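Local coordinates for uncharacterized protein (Legionella pneumophila subsp. pneumophila, PDB 5DGG) that probably works as a deubiquitinating cysteine peptidase of the LupA family, in the CA clan, within a longer Legionella pneumophila protein, at residues V67-P72 against Y81-F86; Y54-V59 against K142-F147; S45-P50 against C108-E113. All coordinates share one frame; numbering follows the deposited sequence. Where two conformers were deposited one is given.

Contact 1 of 3, residues V67-P72 against Y81-F86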
ATOM      1  N   VAL A  67       1.493  -2.658  -1.877  1.00 18.30           N
ATOM      2  CA  VAL A  67       2.556  -2.855  -2.807  1.00 18.68           C
ATOM      3  C   VAL A  67       3.382  -1.584  -2.895  1.00 19.10           C
ATOM      4  O   VAL A  67       2.822  -0.493  -3.173  1.00 19.68           O
ATOM      5  CB  VAL A  67       1.959  -3.162  -4.194  1.00 18.94           C
ATOM      6  CG1 VAL A  67       3.039  -3.209  -5.267  1.00 21.24           C
ATOM      7  CG2 VAL A  67       1.162  -4.424  -4.134  1.00 20.59           C
ATOM      8  N   TYR A  68       4.683  -1.700  -2.701  1.00 18.82           N
ATOM      9  CA  TYR A  68       5.607  -0.550  -2.690  1.00 20.13           C
ATOM     10  C   TYR A  68       6.754  -0.790  -3.642  1.00 19.95           C
ATOM     11  O   TYR A  68       7.607  -1.664  -3.400  1.00 20.70           O
ATOM     12  CB  TYR A  68       6.108  -0.224  -1.263  1.00 19.70           C
ATOM     13  CG  TYR A  68       4.971  -0.225  -0.320  1.00 19.36           C
ATOM     14  CD1 TYR A  68       4.239   0.914  -0.138  1.00 19.62           C
ATOM     15  CD2 TYR A  68       4.614  -1.368   0.391  1.00 18.29           C
ATOM     16  CE1 TYR A  68       3.142   0.927   0.674  1.00 19.16           C
ATOM     17  CE2 TYR A  68       3.518  -1.372   1.200  1.00 18.77           C
ATOM     18  CZ  TYR A  68       2.772  -0.229   1.325  1.00 19.55           C
ATOM     19  OH  TYR A  68       1.691  -0.162   2.182  1.00 19.83           O
ATOM     20  N   LEU A  69       6.765  -0.020  -4.727  1.00 19.40           N
ATOM     21  CA  LEU A  69       7.805  -0.115  -5.746  0.60 21.38           C
ATOM     22  C   LEU A  69       8.784   1.035  -5.592  1.00 21.53           C
ATOM     23  O   LEU A  69       8.369   2.210  -5.509  1.00 22.26           O
ATOM     24  CB  LEU A  69       7.184  -0.082  -7.162  0.60 22.46           C
ATOM     25  CG  LEU A  69       8.127  -0.202  -8.371  0.60 24.33           C
ATOM     26  CD1 LEU A  69       8.772  -1.574  -8.511  0.60 25.29           C
ATOM     27  CD2 LEU A  69       7.386   0.095  -9.672  0.60 25.35           C
ATOM     28  N   SER A  70      10.054   0.694  -5.540  1.00 21.67           N
ATOM     29  CA  SER A  70      11.156   1.627  -5.438  1.00 23.65           C
ATOM     30  C   SER A  70      12.008   1.442  -6.662  1.00 26.00           C
ATOM     31  O   SER A  70      12.410   0.316  -7.009  1.00 25.63           O
ATOM     32  CB  SER A  70      12.038   1.350  -4.198  1.00 26.62           C
ATOM     33  OG  SER A  70      11.304   1.467  -3.038  1.00 29.71           O
ATOM     34  N   LYS A  71      12.310   2.538  -7.340  1.00 28.74           N
ATOM     35  CA  LYS A  71      13.197   2.505  -8.523  1.00 32.18           C
ATOM     36  C   LYS A  71      14.652   2.383  -8.151  1.00 37.78           C
ATOM     37  O   LYS A  71      15.038   2.626  -6.976  1.00 37.37           O
ATOM     38  CB  LYS A  71      12.977   3.761  -9.338  1.00 34.00           C
ATOM     39  CG  LYS A  71      11.664   3.740 -10.031  1.00 32.04           C
ATOM     40  CD  LYS A  71      11.603   4.840 -11.057  1.00 35.42           C
ATOM     41  CE  LYS A  71      10.198   5.019 -11.525  1.00 31.75           C
ATOM     42  NZ  LYS A  71      10.209   6.067 -12.582  1.00 34.40           N
ATOM     43  N   PRO A  72      15.510   2.003  -9.139  1.00 46.13           N
ATOM     44  CA  PRO A  72      16.950   1.825  -8.787  1.00 49.93           C
ATOM     45  C   PRO A  72      17.673   3.106  -8.310  1.00 49.63           C
ATOM     46  O   PRO A  72      17.389   4.197  -8.804  1.00 46.65           O
ATOM     47  CB  PRO A  72      17.579   1.269 -10.080  1.00 52.78           C
ATOM     48  CG  PRO A  72      16.588   1.523 -11.174  1.00 50.57           C
ATOM     49  CD  PRO A  72      15.230   1.696 -10.556  1.00 48.37           C
ATOM     50  N   TYR A  81      14.028  -2.837 -10.002  1.00 30.37           N
ATOM     51  CA  TYR A  81      13.035  -2.221  -9.196  1.00 25.78           C
ATOM     52  C   TYR A  81      12.845  -3.106  -7.957  1.00 26.75           C
ATOM     53  O   TYR A  81      12.734  -4.329  -8.109  1.00 25.69           O
ATOM     54  CB  TYR A  81      11.733  -2.219  -9.966  1.00 26.58           C
ATOM     55  CG  TYR A  81      11.760  -1.476 -11.318  1.00 26.88           C
ATOM     56  CD1 TYR A  81      11.347  -0.162 -11.407  1.00 27.70           C
ATOM     57  CD2 TYR A  81      12.156  -2.106 -12.476  1.00 30.23           C
ATOM     58  CE1 TYR A  81      11.381   0.544 -12.611  1.00 28.40           C
ATOM     59  CE2 TYR A  81      12.173  -1.408 -13.703  1.00 32.87           C
ATOM     60  CZ  TYR A  81      11.792  -0.068 -13.748  1.00 31.44           C
ATOM     61  OH  TYR A  81      11.824   0.607 -14.953  1.00 33.28           O
ATOM     62  N   ASP A  82      12.796  -2.501  -6.769  1.00 24.12           N
ATOM     63  CA  ASP A  82      12.460  -3.188  -5.536  1.00 23.95           C
ATOM     64  C   ASP A  82      10.984  -3.186  -5.380  1.00 23.48           C
ATOM     65  O   ASP A  82      10.346  -2.132  -5.470  1.00 23.14           O
ATOM     66  CB  ASP A  82      13.109  -2.497  -4.308  1.00 26.30           C
ATOM     67  CG  ASP A  82      14.457  -3.052  -3.945  1.00 32.40           C
ATOM     68  OD1 ASP A  82      15.127  -3.647  -4.832  1.00 32.90           O
ATOM     69  OD2 ASP A  82      14.851  -2.894  -2.736  1.00 38.63           O
ATOM     70  N   LEU A  83      10.404  -4.345  -5.127  1.00 21.48           N
ATOM     71  CA  LEU A  83       8.998  -4.463  -4.973  1.00 21.21           C
ATOM     72  C   LEU A  83       8.664  -5.103  -3.597  1.00 20.92           C
ATOM     73  O   LEU A  83       8.911  -6.308  -3.375  1.00 21.37           O
ATOM     74  CB  LEU A  83       8.509  -5.351  -6.097  1.00 24.88           C
ATOM     75  CG  LEU A  83       7.042  -5.581  -6.158  1.00 28.14           C
ATOM     76  CD1 LEU A  83       6.341  -4.261  -6.494  1.00 30.37           C
ATOM     77  CD2 LEU A  83       6.727  -6.722  -7.132  1.00 32.47           C
ATOM     78  N   GLU A  84       8.184  -4.308  -2.673  1.00 18.82           N
ATOM     79  CA  GLU A  84       7.802  -4.823  -1.351  1.00 21.05           C
ATOM     80  C   GLU A  84       6.318  -5.143  -1.343  1.00 20.77           C
ATOM     81  O   GLU A  84       5.491  -4.290  -1.708  1.00 21.20           O
ATOM     82  CB  GLU A  84       8.098  -3.798  -0.261  1.00 20.51           C
ATOM     83  CG  GLU A  84       7.552  -4.203   1.089  1.00 23.37           C
ATOM     84  CD  GLU A  84       7.821  -3.221   2.233  1.00 26.41           C
ATOM     85  OE1 GLU A  84       8.521  -2.198   2.010  1.00 26.03           O
ATOM     86  OE2 GLU A  84       7.266  -3.450   3.348  1.00 25.28           O
ATOM     87  N   LEU A  85       5.987  -6.358  -0.955  1.00 20.09           N
ATOM     88  CA  LEU A  85       4.623  -6.825  -0.850  1.00 20.52           C
ATOM     89  C   LEU A  85       4.254  -7.066   0.587  1.00 20.44           C
ATOM     90  O   LEU A  85       4.801  -7.959   1.220  1.00 21.21           O
ATOM     91  CB  LEU A  85       4.466  -8.112  -1.672  1.00 23.36           C
ATOM     92  CG  LEU A  85       4.876  -8.040  -3.149  1.00 25.49           C
ATOM     93  CD1 LEU A  85       4.707  -9.384  -3.900  1.00 25.89           C
ATOM     94  CD2 LEU A  85       4.141  -6.949  -3.871  1.00 27.27           C
ATOM     95  N   PHE A  86       3.385  -6.206   1.140  1.00 20.58           N
ATOM     96  CA  PHE A  86       3.051  -6.153   2.579  1.00 20.98           C
ATOM     97  C   PHE A  86       1.692  -6.804   2.830  1.00 20.60           C
ATOM     98  O   PHE A  86       0.704  -6.447   2.214  1.00 19.24           O
ATOM     99  CB  PHE A  86       3.022  -4.696   3.062  1.00 21.18           C
ATOM    100  CG  PHE A  86       2.447  -4.498   4.427  1.00 21.56           C
ATOM    101  CD1 PHE A  86       3.209  -4.731   5.551  1.00 21.86           C
ATOM    102  CD2 PHE A  86       1.127  -4.082   4.579  1.00 22.29           C
ATOM    103  CE1 PHE A  86       2.679  -4.525   6.814  1.00 23.05           C
ATOM    104  CE2 PHE A  86       0.605  -3.861   5.824  1.00 23.29           C
ATOM    105  CZ  PHE A  86       1.392  -4.073   6.953  1.00 23.06           C
TER
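Strand residues V67-S70 pair antiparallel with strand 81-86 in a beta hairpin near the middle of the mixed central sheet; the axes of the two short strand segments approach to 4.6 Å. Four backbone hydrogen bonds hold the ladder. Y68 and E84 form one hydrogen-bonded pair, from Y68 N to E84 O (2.9 Å) and from E84 N to Y68 O (2.8 Å). S70 and D82 form the other in the same way. L69-L83 between them and V67-L85 beyond Y68-E84 are non-hydrogen-bonded pairs, where CA-H groups approach carbonyl oxygens. The alternation sorts the side chains onto two faces. V67, L69, L83 and L85 share the apolar one. V67 CG1, anti to the backbone N (chi1 173°), meets L83 CD1 at 3.7 Å, while CG2 lies alongside L85, 3.9 Å from its CD2. V67, L83 and L85 pack on V101 of helix 98-108. In the five-strand sheet the hairpin lies between strands 54-60 and 115-120, the former bonded to 65-70 and the latter to 81-86. The sheet with helices on both faces suits the papain-like folds of CA-clan peptidases. On the other face the Y68 ring crosses the E84 side chain at a slant, CD2 4.1 Å from E84 CD, with ring and carboxylate planes 58° apart. F86 CB reaches the ring edge in its plane, 3.8 Å from Y68 CE2. Both polar ends are satisfied further off: Y68 OH bonds S140 OG, and E84 OE2 takes hydrogen bonds from Y139 and T120. Past the ladder, K71 runs alongside Y81 in the same direction, CG 4.1 Å from ring atom CE1, and carries its NZ to the carbonyl oxygens of D46 and V47.

Contact 2 of 3, residues Y54-V59 against K142-F147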
ATOM      1  N   TYR A  54       9.099   6.431  -6.282  1.00 23.09           N
ATOM      2  CA  TYR A  54       8.364   5.449  -5.505  1.00 21.36           C
ATOM      3  C   TYR A  54       6.910   5.402  -5.973  1.00 22.35           C
ATOM      4  O   TYR A  54       6.325   6.426  -6.293  1.00 20.41           O
ATOM      5  CB  TYR A  54       8.367   5.783  -4.042  1.00 22.47           C
ATOM      6  CG  TYR A  54       9.699   5.958  -3.446  1.00 23.28           C
ATOM      7  CD1 TYR A  54      10.388   4.862  -3.001  1.00 23.35           C
ATOM      8  CD2 TYR A  54      10.264   7.224  -3.263  1.00 25.44           C
ATOM      9  CE1 TYR A  54      11.627   4.969  -2.448  1.00 25.18           C
ATOM     10  CE2 TYR A  54      11.552   7.350  -2.702  1.00 25.70           C
ATOM     11  CZ  TYR A  54      12.193   6.199  -2.264  1.00 26.95           C
ATOM     12  OH  TYR A  54      13.465   6.161  -1.680  1.00 29.63           O
ATOM     13  N   ILE A  55       6.338   4.194  -6.019  1.00 20.99           N
ATOM     14  CA  ILE A  55       4.931   3.982  -6.389  1.00 19.98           C
ATOM     15  C   ILE A  55       4.312   3.042  -5.361  1.00 19.57           C
ATOM     16  O   ILE A  55       4.836   1.967  -5.172  1.00 19.98           O
ATOM     17  CB  ILE A  55       4.794   3.382  -7.797  1.00 20.40           C
ATOM     18  CG1 ILE A  55       5.486   4.260  -8.837  1.00 21.70           C
ATOM     19  CG2 ILE A  55       3.324   3.282  -8.122  1.00 21.16           C
ATOM     20  CD1 ILE A  55       5.611   3.728 -10.249  1.00 22.45           C
ATOM     21  N   MET A  56       3.247   3.476  -4.681  1.00 18.83           N
ATOM     22  CA  MET A  56       2.495   2.659  -3.747  1.00 19.41           C
ATOM     23  C   MET A  56       1.141   2.242  -4.333  1.00 19.67           C
ATOM     24  O   MET A  56       0.429   3.040  -4.961  1.00 20.67           O
ATOM     25  CB  MET A  56       2.183   3.399  -2.462  1.00 20.32           C
ATOM     26  CG  MET A  56       3.283   4.224  -1.850  1.00 23.98           C
ATOM     27  SD  MET A  56       2.680   4.610  -0.188  1.00 26.71           S
ATOM     28  CE  MET A  56       4.097   5.481   0.337  1.00 29.34           C
ATOM     29  N   ILE A  57       0.717   1.041  -4.051  1.00 19.56           N
ATOM     30  CA  ILE A  57      -0.630   0.604  -4.488  1.00 19.97           C
ATOM     31  C   ILE A  57      -1.331  -0.121  -3.383  1.00 19.68           C
ATOM     32  O   ILE A  57      -0.823  -1.117  -2.893  1.00 20.37           O
ATOM     33  CB  ILE A  57      -0.588  -0.346  -5.737  1.00 20.83           C
ATOM     34  CG1 ILE A  57       0.398   0.150  -6.788  1.00 22.88           C
ATOM     35  CG2 ILE A  57      -2.009  -0.473  -6.318  1.00 21.42           C
ATOM     36  CD1 ILE A  57       0.473  -0.700  -8.060  1.00 24.61           C
ATOM     37  N   PRO A  58      -2.517   0.351  -2.960  1.00 20.27           N
ATOM     38  CA  PRO A  58      -3.278  -0.486  -2.074  1.00 21.27           C
ATOM     39  C   PRO A  58      -4.074  -1.531  -2.836  1.00 20.96           C
ATOM     40  O   PRO A  58      -4.798  -1.193  -3.752  1.00 24.94           O
ATOM     41  CB  PRO A  58      -4.184   0.500  -1.345  1.00 21.72           C
ATOM     42  CG  PRO A  58      -4.321   1.672  -2.314  1.00 21.29           C
ATOM     43  CD  PRO A  58      -3.254   1.571  -3.345  1.00 21.49           C
ATOM     44  N   VAL A  59      -3.927  -2.794  -2.487  1.00 19.97           N
ATOM     45  CA  VAL A  59      -4.530  -3.868  -3.284  1.00 21.17           C
ATOM     46  C   VAL A  59      -5.531  -4.650  -2.446  1.00 22.84           C
ATOM     47  O   VAL A  59      -5.196  -5.226  -1.412  1.00 23.28           O
ATOM     48  CB  VAL A  59      -3.489  -4.827  -3.846  1.00 21.44           C
ATOM     49  CG1 VAL A  59      -4.128  -5.927  -4.675  1.00 22.19           C
ATOM     50  CG2 VAL A  59      -2.477  -4.070  -4.681  1.00 21.82           C
ATOM     51  N   LYS A 142       3.635   4.978   7.008  1.00 26.04           N
ATOM     52  CA  LYS A 142       4.975   4.699   7.448  1.00 27.51           C
ATOM     53  C   LYS A 142       5.951   4.715   6.272  1.00 28.46           C
ATOM     54  O   LYS A 142       7.057   5.297   6.379  1.00 25.19           O
ATOM     55  CB  LYS A 142       5.028   3.347   8.126  1.00 30.80           C
ATOM     56  CG  LYS A 142       6.445   2.938   8.517  1.00 33.87           C
ATOM     57  CD  LYS A 142       6.511   1.530   9.081  1.00 39.19           C
ATOM     58  CE  LYS A 142       7.826   1.395   9.857  1.00 44.23           C
ATOM     59  NZ  LYS A 142       8.025   0.017  10.351  1.00 47.49           N
ATOM     60  N   LYS A 143       5.556   4.093   5.151  1.00 25.32           N
ATOM     61  CA  LYS A 143       6.427   4.123   3.973  1.00 25.20           C
ATOM     62  C   LYS A 143       6.613   5.526   3.393  1.00 24.39           C
ATOM     63  O   LYS A 143       7.695   5.879   2.909  1.00 23.57           O
ATOM     64  CB  LYS A 143       5.955   3.151   2.871  1.00 25.18           C
ATOM     65  CG  LYS A 143       5.928   1.707   3.250  1.00 26.65           C
ATOM     66  CD  LYS A 143       7.193   1.084   3.754  1.00 28.91           C
ATOM     67  CE  LYS A 143       8.348   1.143   2.803  1.00 32.13           C
ATOM     68  NZ  LYS A 143       9.407   0.173   3.283  1.00 35.89           N
ATOM     69  N   MET A 144       5.552   6.315   3.437  1.00 23.71           N
ATOM     70  CA  MET A 144       5.574   7.673   2.987  1.00 26.70           C
ATOM     71  C   MET A 144       6.688   8.441   3.690  1.00 28.85           C
ATOM     72  O   MET A 144       7.537   9.088   3.044  1.00 27.67           O
ATOM     73  CB  MET A 144       4.214   8.311   3.257  1.00 28.12           C
ATOM     74  CG  MET A 144       3.945   9.535   2.471  1.00 31.64           C
ATOM     75  SD  MET A 144       3.623   9.197   0.713  1.00 33.53           S
ATOM     76  CE  MET A 144       3.540  10.929   0.286  1.00 34.63           C
ATOM     77  N   LYS A 145       6.727   8.305   5.008  1.00 30.90           N
ATOM     78  CA  LYS A 145       7.817   8.890   5.826  1.00 31.63           C
ATOM     79  C   LYS A 145       9.181   8.296   5.462  1.00 30.35           C
ATOM     80  O   LYS A 145      10.148   9.048   5.196  1.00 30.79           O
ATOM     81  CB  LYS A 145       7.503   8.651   7.317  1.00 33.98           C
ATOM     82  CG  LYS A 145       8.514   9.257   8.305  1.00 37.71           C
ATOM     83  CD  LYS A 145       8.147   8.857   9.733  1.00 39.76           C
ATOM     84  CE  LYS A 145       8.941   9.631  10.762  1.00 46.44           C
ATOM     85  NZ  LYS A 145       8.370   9.397  12.120  1.00 51.28           N
ATOM     86  N   GLU A 146       9.279   6.974   5.432  1.00 29.11           N
ATOM     87  CA  GLU A 146      10.528   6.321   5.083  1.00 30.90           C
ATOM     88  C   GLU A 146      11.023   6.799   3.740  1.00 30.30           C
ATOM     89  O   GLU A 146      12.216   6.976   3.566  1.00 33.91           O
ATOM     90  CB  GLU A 146      10.460   4.783   5.019  1.00 34.79           C
ATOM     91  CG  GLU A 146      10.293   4.019   6.319  1.00 39.57           C
ATOM     92  CD  GLU A 146      10.102   2.499   6.064  1.00 45.58           C
ATOM     93  OE1 GLU A 146       9.542   1.843   6.956  1.00 50.93           O
ATOM     94  OE2 GLU A 146      10.496   1.942   4.982  1.00 45.27           O
ATOM     95  N   PHE A 147      10.133   7.022   2.790  1.00 28.91           N
ATOM     96  CA  PHE A 147      10.555   7.432   1.456  1.00 29.05           C
ATOM     97  C   PHE A 147      10.904   8.911   1.378  1.00 32.41           C
ATOM     98  O   PHE A 147      11.234   9.403   0.282  1.00 31.81           O
ATOM     99  CB  PHE A 147       9.484   7.157   0.412  1.00 27.12           C
ATOM    100  CG  PHE A 147       9.182   5.705   0.205  1.00 25.58           C
ATOM    101  CD1 PHE A 147      10.082   4.714   0.544  1.00 26.13           C
ATOM    102  CD2 PHE A 147       8.000   5.346  -0.382  1.00 24.66           C
ATOM    103  CE1 PHE A 147       9.792   3.380   0.300  1.00 26.71           C
ATOM    104  CE2 PHE A 147       7.673   4.033  -0.588  1.00 25.31           C
ATOM    105  CZ  PHE A 147       8.570   3.037  -0.266  1.00 26.18           C
TER
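Y54 and F147 stack face on face, joining an inner strand of the sheet to the C-terminal end of helix 132-146. It is an offset stack, with centroids 3.9 Å apart and planes only 8° from parallel. F147 CD1 comes within 3.4 Å of Y54 CE1, F147 CG stands over the centre of the Y54 ring, and Y54 CD1 over that of F147. F147 CB also lies over the Y54 face, 3.7 Å from its centroid, in a CH-pi contact. On its opposite face the F147 ring meets K143 O, 3.1 Å above the plane and offset toward the rim. The same carbonyl accepts the backbone N-H of F147, so the phenyl group lies between a tyrosine and the last turn of its own helix. Beside the stack M56 reaches across: SD is anti to CA (chi2 -167°) and CE anti to CB, so the extended chain ends with its methyl against the helix. M56 CE packs 3.5 Å from M144 N, 3.8 Å from M144 SD and 4.0 Å from F147 CE2, with K143 CB also nearby. K143 bends at chi2 (-56°), which places CD, and again at chi3, which places CE; NZ beyond forms a salt bridge with E146 OE2 at 2.7 Å, on the syn side but out of the carboxylate plane. I22 of strand 22-29 touches Y54, M144 and F147, and Y68 of strand 65-70 touches M56 and K143. The helix end thus packs on strands 22-29, 54-60 and 65-70 and reaches 81-86 by a second salt bridge, from K143 NZ to E84.

Contact 3 of 3, residues S45-P50 against C108-E113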
ATOM      1  N   SER A  45       3.283   4.898 -17.241  1.00 28.61           N
ATOM      2  CA  SER A  45       3.769   6.252 -17.317  1.00 31.18           C
ATOM      3  C   SER A  45       4.644   6.641 -16.108  1.00 30.36           C
ATOM      4  O   SER A  45       5.678   7.268 -16.266  1.00 31.09           O
ATOM      5  CB  SER A  45       2.619   7.214 -17.452  1.00 33.22           C
ATOM      6  OG  SER A  45       3.158   8.493 -17.347  1.00 43.45           O
ATOM      7  N   ASP A  46       4.220   6.260 -14.910  1.00 27.00           N
ATOM      8  CA  ASP A  46       4.959   6.531 -13.673  1.00 27.02           C
ATOM      9  C   ASP A  46       6.222   5.673 -13.565  1.00 26.94           C
ATOM     10  O   ASP A  46       7.277   6.173 -13.182  1.00 27.48           O
ATOM     11  CB  ASP A  46       4.056   6.258 -12.478  1.00 27.96           C
ATOM     12  CG  ASP A  46       2.935   7.270 -12.348  1.00 31.58           C
ATOM     13  OD1 ASP A  46       3.055   8.397 -12.879  1.00 32.63           O
ATOM     14  OD2 ASP A  46       1.957   6.929 -11.685  1.00 32.72           O
ATOM     15  N   VAL A  47       6.127   4.399 -13.934  1.00 25.73           N
ATOM     16  CA  VAL A  47       7.281   3.530 -13.945  1.00 28.63           C
ATOM     17  C   VAL A  47       8.415   4.124 -14.746  1.00 30.19           C
ATOM     18  O   VAL A  47       9.547   4.055 -14.315  1.00 30.77           O
ATOM     19  CB  VAL A  47       6.929   2.123 -14.411  1.00 29.38           C
ATOM     20  CG1 VAL A  47       8.163   1.345 -14.821  1.00 31.22           C
ATOM     21  CG2 VAL A  47       6.210   1.416 -13.275  1.00 30.07           C
ATOM     22  N   PHE A  48       8.090   4.729 -15.882  1.00 32.69           N
ATOM     23  CA  PHE A  48       9.090   5.202 -16.799  1.00 33.35           C
ATOM     24  C   PHE A  48       9.290   6.702 -16.724  1.00 36.83           C
ATOM     25  O   PHE A  48       9.983   7.286 -17.575  1.00 39.74           O
ATOM     26  CB  PHE A  48       8.791   4.704 -18.240  1.00 31.18           C
ATOM     27  CG  PHE A  48       8.939   3.229 -18.389  1.00 30.91           C
ATOM     28  CD1 PHE A  48      10.184   2.641 -18.323  1.00 29.17           C
ATOM     29  CD2 PHE A  48       7.812   2.399 -18.546  1.00 29.98           C
ATOM     30  CE1 PHE A  48      10.301   1.291 -18.428  1.00 29.63           C
ATOM     31  CE2 PHE A  48       7.940   1.032 -18.643  1.00 29.21           C
ATOM     32  CZ  PHE A  48       9.195   0.479 -18.611  1.00 30.03           C
ATOM     33  N   ASN A  49       8.767   7.344 -15.683  1.00 36.45           N
ATOM     34  CA  ASN A  49       8.921   8.766 -15.537  1.00 36.82           C
ATOM     35  C   ASN A  49      10.066   9.047 -14.569  1.00 41.61           C
ATOM     36  O   ASN A  49      10.026   8.604 -13.401  1.00 36.77           O
ATOM     37  CB  ASN A  49       7.647   9.425 -15.043  1.00 39.27           C
ATOM     38  CG  ASN A  49       7.816  10.923 -14.847  1.00 40.08           C
ATOM     39  OD1 ASN A  49       8.954  11.425 -14.798  1.00 43.33           O
ATOM     40  ND2 ASN A  49       6.723  11.636 -14.727  1.00 40.76           N
ATOM     41  N   PRO A  50      11.119   9.762 -15.055  1.00 45.02           N
ATOM     42  CA  PRO A  50      12.304  10.010 -14.250  1.00 45.42           C
ATOM     43  C   PRO A  50      12.029  10.710 -12.927  1.00 40.45           C
ATOM     44  O   PRO A  50      12.746  10.470 -11.973  1.00 42.94           O
ATOM     45  CB  PRO A  50      13.163  10.923 -15.160  1.00 49.07           C
ATOM     46  CG  PRO A  50      12.196  11.509 -16.131  1.00 49.45           C
ATOM     47  CD  PRO A  50      11.263  10.364 -16.392  1.00 47.34           C
ATOM     48  N   CYS A 108       3.179  -3.365 -18.029  1.00 36.06           N
ATOM     49  CA  CYS A 108       3.749  -2.020 -18.165  1.00 34.95           C
ATOM     50  C   CYS A 108       5.021  -1.976 -18.997  1.00 35.84           C
ATOM     51  O   CYS A 108       5.475  -0.906 -19.374  1.00 36.53           O
ATOM     52  CB  CYS A 108       4.071  -1.434 -16.788  1.00 34.15           C
ATOM     53  SG  CYS A 108       2.575  -1.191 -15.894  1.00 35.44           S
ATOM     54  N   GLY A 109       5.618  -3.134 -19.221  1.00 37.81           N
ATOM     55  CA  GLY A 109       6.802  -3.259 -20.031  1.00 39.61           C
ATOM     56  C   GLY A 109       8.036  -3.577 -19.225  1.00 41.24           C
ATOM     57  O   GLY A 109       9.140  -3.442 -19.745  1.00 38.69           O
ATOM     58  N   VAL A 110       7.880  -3.975 -17.949  1.00 35.41           N
ATOM     59  CA  VAL A 110       9.037  -4.338 -17.134  1.00 34.07           C
ATOM     60  C   VAL A 110       9.200  -5.854 -17.081  1.00 36.24           C
ATOM     61  O   VAL A 110       8.316  -6.545 -16.551  1.00 33.16           O
ATOM     62  CB  VAL A 110       8.875  -3.812 -15.692  1.00 31.80           C
ATOM     63  CG1 VAL A 110      10.026  -4.283 -14.823  1.00 30.68           C
ATOM     64  CG2 VAL A 110       8.783  -2.277 -15.713  1.00 32.78           C
ATOM     65  N   PRO A 111      10.317  -6.390 -17.592  1.00 37.34           N
ATOM     66  CA  PRO A 111      10.470  -7.852 -17.428  1.00 38.80           C
ATOM     67  C   PRO A 111      10.720  -8.304 -15.967  1.00 39.57           C
ATOM     68  O   PRO A 111      11.300  -7.564 -15.146  1.00 35.39           O
ATOM     69  CB  PRO A 111      11.684  -8.183 -18.292  1.00 40.75           C
ATOM     70  CG  PRO A 111      12.447  -6.913 -18.346  1.00 40.88           C
ATOM     71  CD  PRO A 111      11.425  -5.803 -18.356  1.00 39.56           C
ATOM     72  N   LYS A 112      10.310  -9.530 -15.659  1.00 40.53           N
ATOM     73  CA  LYS A 112      10.451 -10.041 -14.306  1.00 38.02           C
ATOM     74  C   LYS A 112      11.886 -10.043 -13.803  1.00 34.83           C
ATOM     75  O   LYS A 112      12.141  -9.826 -12.608  1.00 32.36           O
ATOM     76  CB  LYS A 112       9.826 -11.440 -14.225  1.00 46.56           C
ATOM     77  CG  LYS A 112      10.637 -12.582 -14.847  1.00 50.28           C
ATOM     78  CD  LYS A 112       9.796 -13.862 -14.860  1.00 56.92           C
ATOM     79  CE  LYS A 112      10.635 -15.116 -14.999  1.00 58.49           C
ATOM     80  NZ  LYS A 112      11.367 -15.113 -16.289  1.00 59.84           N
ATOM     81  N   GLU A 113      12.865 -10.246 -14.687  1.00 33.42           N
ATOM     82  CA  GLU A 113      14.258 -10.237 -14.246  1.00 35.04           C
ATOM     83  C   GLU A 113      14.695  -8.908 -13.654  1.00 32.76           C
ATOM     84  O   GLU A 113      15.737  -8.845 -12.991  1.00 32.48           O
ATOM     85  CB  GLU A 113      15.258 -10.605 -15.374  1.00 40.15           C
ATOM     86  CG  GLU A 113      15.167 -12.040 -15.847  1.00 43.17           C
ATOM     87  CD  GLU A 113      13.969 -12.276 -16.741  1.00 45.99           C
ATOM     88  OE1 GLU A 113      13.678 -13.476 -17.053  1.00 46.89           O
ATOM     89  OE2 GLU A 113      13.330 -11.254 -17.114  1.00 42.99           O
TER
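Where helices 33-47 and 98-108 end, F48 meets C108 and V47 meets V110, the backbones coming to 7.8 Å between V47 CA and C108 CA; F48 is the first residue to leave helical angles after 33-47 and G109 the first after 98-108. G109 has a positive phi (109°) with two bonds back into the last turn, a Schellman motif; a side chain at G109 would collide with the C108 carbonyl oxygen, which explains the glycine at this turn. No hydrogen bond crosses the contact, and 162 Å² is buried in all. F48 has the largest share. Its CG is anti to the carbonyl carbon (chi1 -67°), and the ring beyond turns an edge to the other helix end: C108 O lies in the ring plane, 3.2 Å from F48 CE2, where the carbonyl oxygen probably interacts favourably with the C-H rim. G109 O is also near this edge, farther off at 4.1 Å from F48 CZ. One face of the same ring is covered from within the segment by V47 CG1, 3.8 Å above its centre. V110 completes the apolar part with a single methyl: CG2 touches V47 CG1 at 3.8 Å and F48 CZ at 4.0 Å, the F48 and V110 side chains sliding past each other in opposite directions. The contact is plain packing, mixing valine methyls with a phenyl edge set against backbone carbonyls. Y81, from strand 81-86, touches V47, F48 and V110 alike and bridges the two segments. C108 packs back on L43 and A44 of helix 33-47, while D46 and V47 rest on I55, so the two helix ends meet beside strands 54-60 and 81-86, with I55 and Y81 against them.

In the fold
From the N terminus, helix 33-47 ends in the first segment of contact 3, and strand 54-60 follows with that of contact 2. The chain then makes the hairpin of contact 1, a short local loop enclosed by both of the others. Helix 98-108 leads to 108-113, closing contact 3, and helix 132-146 at last closes contact 2; these two long loops cross, their segments alternating. Contacts 1 and 2 share the neighbouring strands 65-70 and 54-60, with probable hydrogen bonds V67 O to I57 N and L69 N to I55 O; K71 NZ reaches D46 O of contact 3. Contact 3 binds two helix ends together, and contact 2 a third helix to the strands.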